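Local coordinates for protein 5'-nucleotidase SURE (Aquifex aeolicus, PDB 2WQK) that probably removes the phosphate from nucleoside 5'-monophosphates with the help of one bound divalent metal cation per subunit, at residues A[19-27]-A[136-147]; A[183-191]-A[201-211]. All coordinates share one frame; numbering follows the deposited sequence. Where two conformers were deposited one is given.

Interaction 1 of 2, residues A[19-27]-A[136-147]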
# COMPACT_ATOMS: atom_id res chain seq x y z
N ALA A 19 25.84 9.08 -2.86
CA ALA A 19 27.23 8.98 -2.37
C ALA A 19 28.00 7.93 -3.16
O ALA A 19 29.17 8.13 -3.53
CB ALA A 19 27.31 8.68 -0.86
N LEU A 20 27.37 6.78 -3.37
CA LEU A 20 28.05 5.70 -4.06
C LEU A 20 28.30 6.09 -5.52
O LEU A 20 29.38 5.84 -6.06
CB LEU A 20 27.24 4.41 -3.94
CG LEU A 20 27.86 3.14 -4.49
CD1 LEU A 20 29.28 2.89 -3.96
CD2 LEU A 20 26.90 1.96 -4.22
N ARG A 21 27.29 6.69 -6.17
CA ARG A 21 27.40 7.13 -7.56
C ARG A 21 28.61 8.06 -7.70
O ARG A 21 29.44 7.89 -8.59
CB ARG A 21 26.16 7.87 -7.99
CG ARG A 21 26.26 8.41 -9.39
CD ARG A 21 25.10 9.29 -9.68
NE ARG A 21 25.22 9.79 -11.03
CZ ARG A 21 25.12 11.07 -11.36
NH1 ARG A 21 24.83 12.02 -10.47
NH2 ARG A 21 25.25 11.38 -12.63
N GLU A 22 28.66 9.05 -6.84
CA GLU A 22 29.76 10.05 -6.93
C GLU A 22 31.15 9.42 -6.80
O GLU A 22 32.08 9.74 -7.58
CB GLU A 22 29.48 11.16 -5.90
CG GLU A 22 28.25 12.00 -6.25
CD GLU A 22 28.27 12.66 -7.66
OE1 GLU A 22 29.33 13.09 -8.14
OE2 GLU A 22 27.18 12.74 -8.31
N ALA A 23 31.32 8.57 -5.80
CA ALA A 23 32.58 7.89 -5.57
C ALA A 23 33.01 6.97 -6.71
O ALA A 23 34.20 6.88 -7.05
CB ALA A 23 32.57 7.15 -4.22
N LEU A 24 32.03 6.30 -7.31
CA LEU A 24 32.33 5.34 -8.38
C LEU A 24 32.79 5.95 -9.69
O LEU A 24 33.36 5.25 -10.52
CB LEU A 24 31.10 4.48 -8.69
CG LEU A 24 30.76 3.41 -7.66
CD1 LEU A 24 29.36 2.93 -7.99
CD2 LEU A 24 31.80 2.29 -7.74
N LYS A 25 32.50 7.24 -9.87
CA LYS A 25 32.88 7.88 -11.14
C LYS A 25 34.36 7.72 -11.48
O LYS A 25 34.72 7.74 -12.66
CB LYS A 25 32.50 9.36 -11.13
CG LYS A 25 31.03 9.64 -11.08
CD LYS A 25 30.78 11.16 -10.84
CE LYS A 25 29.35 11.58 -11.12
NZ LYS A 25 29.15 13.08 -11.04
N SER A 26 35.23 7.65 -10.47
CA SER A 26 36.66 7.51 -10.74
C SER A 26 37.05 6.13 -11.27
O SER A 26 38.16 5.94 -11.78
CB SER A 26 37.50 7.85 -9.52
OG SER A 26 37.21 6.93 -8.49
N LEU A 27 36.13 5.16 -11.17
CA LEU A 27 36.42 3.81 -11.71
C LEU A 27 35.80 3.51 -13.09
O LEU A 27 36.17 2.54 -13.75
CB LEU A 27 35.96 2.71 -10.75
CG LEU A 27 36.60 2.80 -9.39
CD1 LEU A 27 36.08 1.60 -8.51
CD2 LEU A 27 38.11 2.80 -9.40
N GLU A 136 29.05 9.30 2.67
CA GLU A 136 30.25 9.58 1.88
C GLU A 136 31.49 8.88 2.39
O GLU A 136 32.33 8.50 1.58
CB GLU A 136 30.51 11.08 1.77
CG GLU A 136 29.39 11.78 1.08
CD GLU A 136 29.69 13.25 0.82
OE1 GLU A 136 30.67 13.77 1.38
OE2 GLU A 136 28.93 13.86 0.07
N GLU A 137 31.61 8.70 3.71
CA GLU A 137 32.68 7.90 4.27
C GLU A 137 32.51 6.44 3.86
O GLU A 137 33.46 5.79 3.48
CB GLU A 137 32.71 8.00 5.79
CG GLU A 137 33.03 9.42 6.32
CD GLU A 137 34.42 9.86 5.99
OE1 GLU A 137 35.36 9.07 6.07
OE2 GLU A 137 34.59 11.05 5.64
N ILE A 138 31.29 5.93 3.97
CA ILE A 138 31.02 4.55 3.60
C ILE A 138 31.34 4.28 2.13
O ILE A 138 31.88 3.21 1.78
CB ILE A 138 29.56 4.16 3.95
CG1 ILE A 138 29.42 4.07 5.47
CG2 ILE A 138 29.12 2.84 3.28
CD1 ILE A 138 27.98 3.98 5.99
N ALA A 139 31.03 5.25 1.27
CA ALA A 139 31.27 5.05 -0.17
C ALA A 139 32.73 4.81 -0.48
O ALA A 139 33.07 4.13 -1.43
CB ALA A 139 30.73 6.24 -1.02
N LYS A 140 33.62 5.40 0.34
CA LYS A 140 35.05 5.20 0.12
C LYS A 140 35.44 3.72 0.20
O LYS A 140 36.20 3.24 -0.64
CB LYS A 140 35.89 6.01 1.12
CG LYS A 140 35.67 7.51 0.98
CD LYS A 140 36.35 8.28 2.11
CE LYS A 140 36.13 9.76 1.97
NZ LYS A 140 36.70 10.46 3.20
N VAL A 141 34.91 2.99 1.19
CA VAL A 141 35.27 1.59 1.26
C VAL A 141 34.53 0.78 0.16
O VAL A 141 35.08 -0.17 -0.38
CB VAL A 141 35.20 1.01 2.67
CG1 VAL A 141 33.81 0.77 3.07
CG2 VAL A 141 36.11 -0.24 2.77
N CYS A 142 33.33 1.22 -0.22
CA CYS A 142 32.63 0.53 -1.33
C CYS A 142 33.48 0.58 -2.61
O CYS A 142 33.62 -0.43 -3.33
CB CYS A 142 31.24 1.12 -1.58
SG CYS A 142 30.14 0.97 -0.16
N VAL A 143 34.05 1.75 -2.90
CA VAL A 143 34.86 1.90 -4.09
C VAL A 143 36.15 1.06 -3.99
O VAL A 143 36.57 0.46 -4.96
CB VAL A 143 35.08 3.38 -4.43
CG1 VAL A 143 36.02 3.54 -5.62
CG2 VAL A 143 33.72 4.01 -4.70
N ASP A 144 36.73 0.95 -2.79
CA ASP A 144 37.89 0.08 -2.59
C ASP A 144 37.55 -1.36 -2.99
O ASP A 144 38.32 -2.02 -3.66
CB ASP A 144 38.36 0.08 -1.12
CG ASP A 144 39.08 1.38 -0.70
OD1 ASP A 144 39.50 2.19 -1.57
OD2 ASP A 144 39.17 1.59 0.53
N ILE A 145 36.37 -1.81 -2.57
CA ILE A 145 35.93 -3.17 -2.89
C ILE A 145 35.69 -3.35 -4.38
O ILE A 145 36.14 -4.33 -4.96
CB ILE A 145 34.68 -3.53 -2.01
CG1 ILE A 145 35.08 -3.66 -0.53
CG2 ILE A 145 33.98 -4.77 -2.56
CD1 ILE A 145 33.90 -3.78 0.39
N VAL A 146 34.99 -2.39 -4.99
CA VAL A 146 34.72 -2.46 -6.43
C VAL A 146 36.04 -2.53 -7.21
O VAL A 146 36.19 -3.34 -8.15
CB VAL A 146 33.80 -1.33 -6.93
CG1 VAL A 146 33.70 -1.36 -8.44
CG2 VAL A 146 32.41 -1.46 -6.30
N LYS A 147 37.00 -1.70 -6.80
CA LYS A 147 38.29 -1.73 -7.51
C LYS A 147 38.94 -3.11 -7.49
O LYS A 147 39.36 -3.65 -8.53
CB LYS A 147 39.24 -0.67 -6.97
CG LYS A 147 40.45 -0.51 -7.85
CD LYS A 147 41.35 0.60 -7.32
CE LYS A 147 42.58 0.72 -8.24
NZ LYS A 147 43.52 1.81 -7.81
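Glu136 opens the contact from helix 135-152, its backbone N and CA lying against the methyl of Ala19 on helix 15-24. One turn on, Ala139 brings the helices together: its CB sits 3.5 Å from the carbonyl oxygen Ala19 O and 3.8 Å from Ala23 CB. With alanines at this point, the two axes approach to 8.6 Å and cross at -49°. Cys142 follows, and it is its CB that meets a leucine branch, Leu20 CD1, at 3.6 Å. The CB of Leu20 is not aimed at the partner helix; with CG anti to the backbone N (chi1 -175°), the branch end CD1 comes nearer to it.

Val143 fills the middle with both methyls. CG2 presses on Ala23 CB at 3.4 Å, CG1 on Leu27 CD1 at 3.5 Å; both pairs are packed closer than methyl carbons normally sit, and the valine is wedged between Ala23 and Leu27. Val146 continues the apolar row: Leu27 CD1 touches its CG1 at 3.8 Å, while Leu24, crossing it at about a right angle, reaches its CG2 through CD2. At Lys147 the backbone N and CB still border Leu27 CD1, and the extended lysine chain then leads its amino group away.

The two helices lie side by side in one layer against parallel strands of the central sheet, as in Rossmann-like alpha/beta folds such as that of the SurE family. Leu20, Cys142 and Val146 converge on Phe125 of strand 122-128, Leu20 also touches Ile93 of strand 88-94, and Phe4 of strand 3-7 meets both Leu27 and Val146.

Interaction 2 of 2, residues A[183-191]-A[201-211]; sequences RAYKERVFK and YWIAAEEFGWH
Tyr185 lays one face of its ring over the methyl of Ala205, a CH-pi contact with Ala205 CB 4.0 Å from the ring centroid. Its chi1 of 61° sets CG between the backbone N and the carbonyl carbon, which turns the ring across to the partner strand. The pair lies at one end of a beta hairpin, strands 186-193 and 199-206, with Lys186-Glu206, Arg188-Ala204 and Phe190-Trp202 as its hydrogen-bonded antiparallel pairs. Beyond the ladder, Gly209 N, in the type II turn from Glu207 to Trp210, donates a nearly straight 2.7 Å bond to Ala184 O.

On the face of Arg188 and Phe190, the phenylalanine is held from several directions. Arg188 NH1 lies over the centre of the Phe190 ring, 3.8 Å above its plane, while Ala204 CB and the carboxylate oxygen Glu206 OE2 come to its edge, the latter 3.5 Å from Phe190 CE2. Pro195 of the third subunit packs here too.

The other face carries Glu187, Val189 and Tyr201. Glu187 runs its CG past Ile203 CG2, and its OE1 is taken by Arg78 and His74 of the second subunit. Tyr201 pairs with a strand of that subunit, carrying the sheet across the interface, and its CB rests on Val189 CG1. Lys191, fully extended beyond CG, runs alongside the tyrosine, CG 3.6 Å from Tyr201 CE1, and a water bridges the two ends. With the phenol of Tyr201 cut back to an alanine, the aliphatic part of Lys191 would probably lose its side cover and its amino group the water-bridged partner. That water lies in the plane of the Tyr201 ring, 2.9 Å from both Lys191 NZ and Tyr201 OH.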
# COMPACT_ATOMS: atom_id res chain seq x y z
N ARG A 183 19.90 -14.44 13.78
CA ARG A 183 19.49 -13.10 14.16
C ARG A 183 20.16 -12.79 15.48
O ARG A 183 20.05 -13.54 16.43
CB ARG A 183 17.98 -12.99 14.26
CG ARG A 183 17.31 -12.73 12.93
CD ARG A 183 15.92 -13.28 12.89
NE ARG A 183 15.29 -13.01 11.60
CZ ARG A 183 14.20 -13.62 11.13
NH1 ARG A 183 13.62 -14.57 11.86
NH2 ARG A 183 13.74 -13.31 9.93
N ALA A 184 20.89 -11.68 15.52
CA ALA A 184 21.68 -11.34 16.71
C ALA A 184 20.80 -10.59 17.69
O ALA A 184 21.14 -9.48 18.09
CB ALA A 184 22.92 -10.50 16.32
N TYR A 185 19.68 -11.19 18.09
CA TYR A 185 18.80 -10.64 19.13
C TYR A 185 17.86 -11.71 19.68
O TYR A 185 17.66 -12.78 19.07
CB TYR A 185 17.99 -9.46 18.61
CG TYR A 185 17.09 -9.82 17.46
CD1 TYR A 185 15.82 -10.34 17.69
CD2 TYR A 185 17.51 -9.63 16.14
CE1 TYR A 185 14.97 -10.68 16.63
CE2 TYR A 185 16.68 -9.97 15.07
CZ TYR A 185 15.41 -10.49 15.33
OH TYR A 185 14.61 -10.83 14.27
N LYS A 186 17.29 -11.42 20.85
CA LYS A 186 16.32 -12.28 21.52
C LYS A 186 14.92 -11.74 21.23
O LYS A 186 14.64 -10.56 21.38
CB LYS A 186 16.54 -12.25 23.03
CG LYS A 186 17.81 -12.94 23.49
CD LYS A 186 17.58 -14.43 23.75
CE LYS A 186 18.86 -15.12 24.19
NZ LYS A 186 19.87 -15.19 23.09
N GLU A 187 14.03 -12.62 20.80
CA GLU A 187 12.67 -12.23 20.48
C GLU A 187 11.76 -12.41 21.69
O GLU A 187 11.72 -13.46 22.30
CB GLU A 187 12.19 -13.07 19.30
CG GLU A 187 10.80 -12.79 18.82
CD GLU A 187 10.56 -13.43 17.45
OE1 GLU A 187 10.02 -14.54 17.41
OE2 GLU A 187 10.94 -12.84 16.42
N ARG A 188 11.01 -11.36 22.02
CA ARG A 188 10.03 -11.42 23.10
C ARG A 188 8.73 -10.80 22.60
O ARG A 188 8.78 -9.73 21.99
CB ARG A 188 10.55 -10.62 24.29
CG ARG A 188 9.89 -10.96 25.61
CD ARG A 188 10.19 -9.85 26.65
NE ARG A 188 9.52 -9.93 27.96
CZ ARG A 188 8.21 -10.11 28.19
NH1 ARG A 188 7.32 -10.31 27.23
NH2 ARG A 188 7.79 -10.13 29.46
N VAL A 189 7.60 -11.44 22.88
CA VAL A 189 6.29 -10.90 22.48
C VAL A 189 5.61 -10.30 23.70
O VAL A 189 5.56 -10.93 24.78
CB VAL A 189 5.38 -11.98 21.83
CG1 VAL A 189 4.04 -11.39 21.46
CG2 VAL A 189 6.09 -12.60 20.62
N PHE A 190 5.16 -9.06 23.55
CA PHE A 190 4.45 -8.32 24.62
C PHE A 190 2.96 -8.33 24.27
O PHE A 190 2.61 -8.14 23.11
CB PHE A 190 4.97 -6.90 24.72
CG PHE A 190 6.39 -6.80 25.27
CD1 PHE A 190 6.61 -6.48 26.59
CD2 PHE A 190 7.49 -7.06 24.45
CE1 PHE A 190 7.91 -6.41 27.10
CE2 PHE A 190 8.79 -6.99 24.95
CZ PHE A 190 9.00 -6.65 26.28
N LYS A 191 2.10 -8.57 25.25
CA LYS A 191 0.66 -8.61 25.07
C LYS A 191 0.04 -7.34 25.66
O LYS A 191 0.41 -6.90 26.78
CB LYS A 191 0.04 -9.82 25.79
CG LYS A 191 -1.43 -10.02 25.49
CD LYS A 191 -1.96 -11.31 26.10
CE LYS A 191 -3.44 -11.50 25.83
NZ LYS A 191 -3.96 -12.73 26.56
N TYR A 201 -0.50 -7.65 20.11
CA TYR A 201 0.82 -8.16 20.47
C TYR A 201 1.88 -7.29 19.83
O TYR A 201 1.65 -6.71 18.78
CB TYR A 201 0.99 -9.62 19.99
CG TYR A 201 -0.05 -10.51 20.63
CD1 TYR A 201 0.19 -11.11 21.87
CD2 TYR A 201 -1.30 -10.69 20.03
CE1 TYR A 201 -0.78 -11.86 22.50
CE2 TYR A 201 -2.29 -11.48 20.65
CZ TYR A 201 -2.01 -12.04 21.89
OH TYR A 201 -2.99 -12.84 22.49
N TRP A 202 3.04 -7.22 20.44
CA TRP A 202 4.16 -6.50 19.85
C TRP A 202 5.37 -7.43 19.95
O TRP A 202 5.76 -7.82 21.04
CB TRP A 202 4.41 -5.18 20.60
CG TRP A 202 5.17 -4.16 19.79
CD1 TRP A 202 6.29 -4.37 19.05
CD2 TRP A 202 4.84 -2.79 19.64
NE1 TRP A 202 6.68 -3.21 18.42
CE2 TRP A 202 5.81 -2.21 18.78
CE3 TRP A 202 3.83 -1.99 20.15
CZ2 TRP A 202 5.77 -0.84 18.40
CZ3 TRP A 202 3.82 -0.62 19.80
CH2 TRP A 202 4.77 -0.08 18.92
N ILE A 203 5.93 -7.79 18.80
CA ILE A 203 7.13 -8.59 18.72
C ILE A 203 8.33 -7.67 18.90
O ILE A 203 8.57 -6.75 18.08
CB ILE A 203 7.25 -9.34 17.38
CG1 ILE A 203 5.97 -10.13 17.07
CG2 ILE A 203 8.47 -10.24 17.41
CD1 ILE A 203 5.96 -10.81 15.67
N ALA A 204 9.04 -7.88 20.01
CA ALA A 204 10.20 -7.05 20.34
C ALA A 204 11.50 -7.78 20.10
O ALA A 204 11.60 -8.98 20.37
CB ALA A 204 10.14 -6.58 21.79
N ALA A 205 12.50 -7.03 19.64
CA ALA A 205 13.88 -7.50 19.52
C ALA A 205 14.68 -6.96 20.73
O ALA A 205 14.74 -5.74 20.93
CB ALA A 205 14.49 -7.03 18.21
N GLU A 206 15.25 -7.87 21.53
CA GLU A 206 15.95 -7.55 22.78
C GLU A 206 17.41 -7.97 22.68
O GLU A 206 17.75 -8.85 21.90
CB GLU A 206 15.33 -8.35 23.94
CG GLU A 206 13.81 -8.16 24.18
CD GLU A 206 13.44 -6.78 24.71
OE1 GLU A 206 14.34 -6.00 25.08
OE2 GLU A 206 12.22 -6.48 24.77
N GLU A 207 18.27 -7.36 23.50
CA GLU A 207 19.67 -7.78 23.59
C GLU A 207 20.38 -7.89 22.23
O GLU A 207 21.07 -8.88 21.96
CB GLU A 207 19.76 -9.12 24.32
CG GLU A 207 19.05 -9.14 25.68
CD GLU A 207 19.13 -10.49 26.39
OE1 GLU A 207 19.90 -11.37 25.94
OE2 GLU A 207 18.41 -10.67 27.41
N PHE A 208 20.25 -6.85 21.39
CA PHE A 208 20.90 -6.86 20.06
C PHE A 208 22.42 -7.00 20.14
O PHE A 208 23.10 -6.20 20.81
CB PHE A 208 20.55 -5.61 19.23
CG PHE A 208 21.00 -5.72 17.78
CD1 PHE A 208 20.21 -6.40 16.84
CD2 PHE A 208 22.22 -5.16 17.36
CE1 PHE A 208 20.62 -6.52 15.51
CE2 PHE A 208 22.64 -5.28 16.03
CZ PHE A 208 21.84 -5.95 15.10
N GLY A 209 22.95 -8.03 19.49
CA GLY A 209 24.39 -8.25 19.42
C GLY A 209 25.08 -8.75 20.69
O GLY A 209 26.32 -8.91 20.71
N TRP A 210 24.32 -9.02 21.74
CA TRP A 210 24.94 -9.44 23.02
C TRP A 210 25.71 -10.76 22.92
O TRP A 210 26.64 -11.01 23.71
CB TRP A 210 23.87 -9.60 24.11
CG TRP A 210 23.33 -8.33 24.66
CD1 TRP A 210 23.32 -7.10 24.06
CD2 TRP A 210 22.67 -8.17 25.92
NE1 TRP A 210 22.70 -6.18 24.88
CE2 TRP A 210 22.30 -6.81 26.03
CE3 TRP A 210 22.36 -9.05 26.97
CZ2 TRP A 210 21.63 -6.30 27.15
CZ3 TRP A 210 21.70 -8.55 28.10
CH2 TRP A 210 21.34 -7.18 28.18
N HIS A 211 25.31 -11.60 21.96
CA HIS A 211 25.89 -12.93 21.79
C HIS A 211 26.38 -13.19 20.35
O HIS A 211 26.31 -14.33 19.86
CB HIS A 211 24.85 -14.00 22.20
CG HIS A 211 24.40 -13.90 23.62
ND1 HIS A 211 23.09 -14.10 24.01
CD2 HIS A 211 25.09 -13.63 24.76
CE1 HIS A 211 23.00 -13.95 25.32
NE2 HIS A 211 24.19 -13.66 25.80
O HOH W 1 -2.43 -14.45 24.81

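Interaction 1 belongs to the globular body and interaction 2 to a hairpin projecting from it; their centres lie 34 Å apart, their nearest atoms about 15 Å, and they share no helix or strand. Both are partly buried. The helix pair 19-27 and 136-147 meets through alanine, valine and leucine side chains, buried toward the central sheet, with Glu136 and Lys147 at its exposed margins. The hairpin 183-191 and 201-211 relies instead on a backbone ladder; Tyr201, Trp202, Ile203 and Ala204 are buried, other subunits packing on several of them, while its lysines stay exposed. Interaction 2 thus probably contributes to subunit association, whereas interaction 1 is mainly internal to one chain.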